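Local coordinates for protein acyl-coa oxidase (Arabidopsis thaliana, PDB 1W07) that uses FAD and molecular oxygen to desaturate long- and medium-chain acyl-CoAs to 2-trans-enoyl-CoAs in peroxisomal beta-oxidation, releasing hydrogen peroxide, at residues E488-R493 / A523-Q528; I193-D198 / E264-P269. The protein carries 1 engineered substitution. One frame throughout, in Å; residues are numbered along the deposited sequence.

Interaction 1: residues E488-R493 / A523-Q528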
loop_
_atom_site.group_PDB
_atom_site.type_symbol
_atom_site.label_atom_id
_atom_site.label_comp_id
_atom_site.label_asym_id
_atom_site.label_seq_id
_atom_site.Cartn_x
_atom_site.Cartn_y
_atom_site.Cartn_z
ATOM N N GLU B 488 2.835 27.838 10.045
ATOM C CA GLU B 488 2.897 28.932 9.075
ATOM C C GLU B 488 4.356 29.258 8.783
ATOM O O GLU B 488 4.750 29.395 7.629
ATOM C CB GLU B 488 2.172 30.179 9.599
ATOM C CG GLU B 488 0.680 29.994 9.836
ATOM C CD GLU B 488 0.005 31.261 10.322
ATOM O OE1 GLU B 488 0.678 32.064 10.998
ATOM O OE2 GLU B 488 -1.199 31.448 10.050
ATOM N N ALA B 489 5.159 29.365 9.833
ATOM C CA ALA B 489 6.581 29.652 9.673
ATOM C C ALA B 489 7.281 28.565 8.859
ATOM O O ALA B 489 8.048 28.851 7.941
ATOM C CB ALA B 489 7.241 29.772 11.037
ATOM N N ARG B 490 7.016 27.313 9.201
ATOM C CA ARG B 490 7.620 26.191 8.500
ATOM C C ARG B 490 7.291 26.196 7.003
ATOM O O ARG B 490 8.169 25.980 6.164
ATOM C CB ARG B 490 7.163 24.882 9.157
ATOM C CG ARG B 490 7.495 23.632 8.375
ATOM C CD ARG B 490 6.224 22.994 7.839
ATOM N NE ARG B 490 6.477 21.697 7.194
ATOM C CZ ARG B 490 5.539 20.768 7.031
ATOM N NH1 ARG B 490 4.302 20.989 7.471
ATOM N NH2 ARG B 490 5.831 19.624 6.439
ATOM N N ALA B 491 6.033 26.458 6.671
ATOM C CA ALA B 491 5.593 26.501 5.279
ATOM C C ALA B 491 6.184 27.702 4.543
ATOM O O ALA B 491 6.740 27.566 3.453
ATOM C CB ALA B 491 4.078 26.558 5.214
ATOM N N LEU B 492 6.053 28.881 5.143
ATOM C CA LEU B 492 6.573 30.108 4.550
ATOM C C LEU B 492 8.080 30.001 4.340
ATOM O O LEU B 492 8.595 30.380 3.296
ATOM C CB LEU B 492 6.261 31.308 5.452
ATOM C CG LEU B 492 6.816 32.673 5.009
ATOM C CD1 LEU B 492 6.310 33.026 3.623
ATOM C CD2 LEU B 492 6.380 33.729 6.003
ATOM N N ARG B 493 8.772 29.488 5.351
ATOM C CA ARG B 493 10.209 29.320 5.297
ATOM C C ARG B 493 10.625 28.446 4.114
ATOM O O ARG B 493 11.542 28.790 3.363
ATOM C CB ARG B 493 10.700 28.703 6.607
ATOM C CG ARG B 493 12.135 28.209 6.588
ATOM C CD ARG B 493 13.130 29.340 6.478
ATOM N NE ARG B 493 14.088 29.322 7.586
ATOM C CZ ARG B 493 15.142 30.126 7.667
ATOM N NH1 ARG B 493 15.366 31.011 6.705
ATOM N NH2 ARG B 493 15.960 30.054 8.707
ATOM N N ALA B 523 4.876 22.770 -1.065
ATOM C CA ALA B 523 3.452 22.807 -1.370
ATOM C C ALA B 523 2.698 21.912 -0.385
ATOM O O ALA B 523 1.598 22.245 0.057
ATOM C CB ALA B 523 3.215 22.355 -2.814
ATOM N N ILE B 524 3.293 20.777 -0.039
ATOM C CA ILE B 524 2.685 19.862 0.923
ATOM C C ILE B 524 2.595 20.528 2.285
ATOM O O ILE B 524 1.571 20.410 2.961
ATOM C CB ILE B 524 3.496 18.541 1.042
ATOM C CG1 ILE B 524 3.202 17.663 -0.185
ATOM C CG2 ILE B 524 3.160 17.819 2.360
ATOM C CD1 ILE B 524 4.104 16.472 -0.290
ATOM N N ALA B 525 3.658 21.225 2.693
ATOM C CA ALA B 525 3.662 21.920 3.992
ATOM C C ALA B 525 2.553 22.970 4.023
ATOM O O ALA B 525 1.897 23.153 5.041
ATOM C CB ALA B 525 5.039 22.585 4.262
ATOM N N HIS B 526 2.337 23.653 2.904
ATOM C CA HIS B 526 1.284 24.655 2.819
ATOM C C HIS B 526 -0.084 23.998 3.005
ATOM O O HIS B 526 -0.899 24.455 3.797
ATOM C CB HIS B 526 1.330 25.353 1.466
ATOM C CG HIS B 526 0.210 26.324 1.256
ATOM N ND1 HIS B 526 0.121 27.521 1.934
ATOM C CD2 HIS B 526 -0.860 26.282 0.428
ATOM C CE1 HIS B 526 -0.954 28.172 1.532
ATOM N NE2 HIS B 526 -1.565 27.443 0.617
ATOM N N CYS B 527 -0.333 22.912 2.281
ATOM C CA CYS B 527 -1.603 22.188 2.396
ATOM C C CYS B 527 -1.848 21.656 3.805
ATOM O O CYS B 527 -2.995 21.639 4.264
ATOM C CB CYS B 527 -1.646 21.021 1.419
ATOM S SG CYS B 527 -1.598 21.554 -0.280
ATOM N N GLN B 528 -0.789 21.212 4.488
ATOM C CA GLN B 528 -0.940 20.689 5.848
ATOM C C GLN B 528 -1.341 21.817 6.789
ATOM O O GLN B 528 -2.171 21.626 7.680
ATOM C CB GLN B 528 0.361 20.022 6.324
ATOM C CG GLN B 528 0.687 18.732 5.561
ATOM C CD GLN B 528 2.054 18.153 5.895
ATOM O OE1 GLN B 528 2.977 18.876 6.281
ATOM N NE2 GLN B 528 2.206 16.848 5.695
HETATM O O HOH W 1 3.177 23.730 7.606
#
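Arg490 reaches from helix 480-503 across to helix 516-538 and grips the side-chain carbonyl of Gln528 with both terminal nitrogens. NH1 lies 2.8 Å from Gln528 OE1 and NH2 3.0 Å from that same OE1, so one oxygen takes two bonds at the end of the guanidinium, close to its plane. NH1 approaches nearly along the C=O axis, and neither bond is straight, as a fork onto a single atom requires. Arg490 gets there with CG anti to the backbone N and a bend at chi2 (-111°), which lays the guanidinium over Ala525; the CB of Ala525 sits 3.3 Å from Arg490 CZ, over the centre of one face. NH1 also donates to a water that in turn donates to Ala525 O, NH2 has a salt bridge to Asp570, and NE is hydrogen-bonded outside the two segments. Next to this polar grip the axes of the two short segments, 154° apart in direction, approach to 8.5 Å. There Ala491 CB faces Ala525 CB at 4.2 Å. His526 turns away, its ND1 hydrogen-bonded to Tyr457 OH. These partners fix the guanidinium's rotation and compensate a buried positive charge, much of it probably offset by Asp570.

Interaction 2: residues I193-D198 / E264-P269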
loop_
_atom_site.group_PDB
_atom_site.type_symbol
_atom_site.label_atom_id
_atom_site.label_comp_id
_atom_site.label_asym_id
_atom_site.label_seq_id
_atom_site.Cartn_x
_atom_site.Cartn_y
_atom_site.Cartn_z
ATOM N N ILE B 193 -10.913 21.113 -34.525
ATOM C CA ILE B 193 -10.290 21.518 -35.773
ATOM C C ILE B 193 -11.325 22.104 -36.732
ATOM O O ILE B 193 -12.330 21.462 -37.051
ATOM C CB ILE B 193 -9.585 20.328 -36.454
ATOM C CG1 ILE B 193 -8.564 19.697 -35.502
ATOM C CG2 ILE B 193 -8.869 20.799 -37.692
ATOM C CD1 ILE B 193 -7.845 18.487 -36.097
ATOM N N THR B 194 -11.080 23.336 -37.169
ATOM C CA THR B 194 -11.967 24.026 -38.100
ATOM C C THR B 194 -11.188 25.144 -38.785
ATOM O O THR B 194 -10.327 25.784 -38.173
ATOM C CB THR B 194 -13.198 24.623 -37.378
ATOM O OG1 THR B 194 -14.100 25.168 -38.347
ATOM C CG2 THR B 194 -12.782 25.720 -36.417
ATOM N N ASN B 195 -11.487 25.373 -40.059
ATOM C CA ASN B 195 -10.794 26.405 -40.826
ATOM C C ASN B 195 -9.284 26.162 -40.830
ATOM O O ASN B 195 -8.494 27.103 -40.789
ATOM C CB ASN B 195 -11.104 27.792 -40.253
ATOM C CG ASN B 195 -12.363 28.400 -40.847
ATOM O OD1 ASN B 195 -13.360 27.709 -41.062
ATOM N ND2 ASN B 195 -12.326 29.703 -41.102
ATOM N N GLY B 196 -8.896 24.891 -40.876
ATOM C CA GLY B 196 -7.486 24.541 -40.897
ATOM C C GLY B 196 -6.712 24.957 -39.662
ATOM O O GLY B 196 -5.496 25.142 -39.716
ATOM N N LYS B 197 -7.404 25.096 -38.540
ATOM C CA LYS B 197 -6.735 25.497 -37.313
ATOM C C LYS B 197 -7.151 24.643 -36.124
ATOM O O LYS B 197 -8.304 24.227 -36.026
ATOM C CB LYS B 197 -7.035 26.966 -37.009
ATOM C CG LYS B 197 -6.328 27.486 -35.765
ATOM C CD LYS B 197 -6.554 28.980 -35.564
ATOM C CE LYS B 197 -5.697 29.512 -34.423
ATOM N NZ LYS B 197 -4.248 29.306 -34.698
ATOM N N ASP B 198 -6.200 24.389 -35.229
ATOM C CA ASP B 198 -6.428 23.610 -34.012
ATOM C C ASP B 198 -6.786 24.597 -32.896
ATOM O O ASP B 198 -5.952 25.407 -32.494
ATOM C CB ASP B 198 -5.148 22.854 -33.630
ATOM C CG ASP B 198 -5.360 21.860 -32.496
ATOM O OD1 ASP B 198 -6.096 22.181 -31.538
ATOM O OD2 ASP B 198 -4.775 20.758 -32.562
ATOM N N GLU B 264 -20.686 28.076 -40.913
ATOM C CA GLU B 264 -19.606 28.276 -41.879
ATOM C C GLU B 264 -18.244 27.872 -41.319
ATOM O O GLU B 264 -17.210 28.156 -41.924
ATOM C CB GLU B 264 -19.539 29.732 -42.337
ATOM C CG GLU B 264 -20.707 30.158 -43.196
ATOM C CD GLU B 264 -20.444 31.462 -43.899
ATOM O OE1 GLU B 264 -20.079 32.444 -43.212
ATOM O OE2 GLU B 264 -20.606 31.510 -45.138
ATOM N N GLY B 265 -18.243 27.220 -40.161
ATOM C CA GLY B 265 -16.991 26.780 -39.568
ATOM C C GLY B 265 -16.182 27.846 -38.851
ATOM O O GLY B 265 -14.972 27.698 -38.681
ATOM N N GLU B 266 -16.841 28.917 -38.427
ATOM C CA GLU B 266 -16.164 29.990 -37.723
ATOM C C GLU B 266 -16.150 29.720 -36.224
ATOM O O GLU B 266 -17.190 29.441 -35.626
ATOM C CB GLU B 266 -16.859 31.328 -37.986
ATOM C CG GLU B 266 -16.711 31.837 -39.408
ATOM C CD GLU B 266 -15.268 32.100 -39.780
ATOM O OE1 GLU B 266 -14.563 32.761 -38.986
ATOM O OE2 GLU B 266 -14.838 31.652 -40.865
ATOM N N TYR B 267 -14.968 29.793 -35.621
ATOM C CA TYR B 267 -14.829 29.577 -34.189
ATOM C C TYR B 267 -15.091 30.908 -33.513
ATOM O O TYR B 267 -14.319 31.852 -33.681
ATOM C CB TYR B 267 -13.411 29.110 -33.842
ATOM C CG TYR B 267 -13.226 28.792 -32.370
ATOM C CD1 TYR B 267 -13.675 27.585 -31.839
ATOM C CD2 TYR B 267 -12.634 29.712 -31.502
ATOM C CE1 TYR B 267 -13.540 27.297 -30.480
ATOM C CE2 TYR B 267 -12.497 29.436 -30.138
ATOM C CZ TYR B 267 -12.954 28.221 -29.637
ATOM O OH TYR B 267 -12.819 27.918 -28.300
ATOM N N VAL B 268 -16.170 30.985 -32.743
ATOM C CA VAL B 268 -16.516 32.227 -32.058
ATOM C C VAL B 268 -16.785 32.038 -30.562
ATOM O O VAL B 268 -17.757 31.384 -30.174
ATOM C CB VAL B 268 -17.767 32.875 -32.697
ATOM C CG1 VAL B 268 -17.932 34.292 -32.176
ATOM C CG2 VAL B 268 -17.651 32.858 -34.222
ATOM N N PRO B 269 -15.921 32.604 -29.702
ATOM C CA PRO B 269 -16.088 32.494 -28.248
ATOM C C PRO B 269 -17.407 33.138 -27.820
ATOM O O PRO B 269 -17.802 34.169 -28.365
ATOM C CB PRO B 269 -14.880 33.251 -27.706
ATOM C CG PRO B 269 -13.841 33.012 -28.754
ATOM C CD PRO B 269 -14.629 33.231 -30.028
#
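The amide of Asn195 and the carboxylate of Glu266 stand almost at right angles, their planes 80° apart, and cross obliquely, the ND2 end of the amide coming over the carboxylate at OE2. Asn195 ND2 donates to Glu266 OE2 over 3.2 Å, from above the carboxylate plane, while the acceptor itself is tilted out of the amide plane; the N-H...O angle of 141° completes a bent bond. Glu266 can offer that oxygen because its chain folds at chi2 (-62°), bringing the carboxylate back although its CB points away from the turn. The third flat group, the Tyr267 ring, leaves the contact: it stacks on Tyr199, meets His202 at a steep angle and hydrogen-bonds through OH to Ser259 OG and His202 NE2. What stays near the turn is its CB, 4.3 Å from Thr194 CG2.

Residues 194-197 form a type I' beta turn, the two-residue hairpin connection between strands 185-194 and 197-207 of the acyl-CoA dehydrogenase-type middle domain. Thr194 and Lys197 exchange both backbone hydrogen bonds, N to O each way, and Asn195 and Gly196 take the positive phi values this turn demands. Against it lies the bend that leads into strand 267-269, itself paired with strand 259-261. Thr194 OG1, anti to its own backbone N, donates to Gly265 O at 2.7 Å, from above the carbonyl plane. Asn195 OD1 also lies 2.9 Å from Gly265 O, two acceptors with no bond between them. Gly265 has positive phi, and its bare CA faces both Thr194 OG1 and Asn195 OD1.

In the fold
Interaction 1 is buried within the helical C-terminal part of the chain, where every touching residue is enclosed; interaction 2 lies at the periphery of the beta region, with three of its six touching residues exposed. Their centres are 45 Å apart, they share no element, and both stand away from the annotated FAD and active-site residues. The chemistry follows the setting. At 488-493/523-528 two long helices pack through small alanines, and an ionic side chain is enclosed by several polar partners. At 193-198/264-269 a hairpin turn meets a bend before a short strand through single side-chain bonds, one to a backbone carbonyl and one to an exposed glutamate.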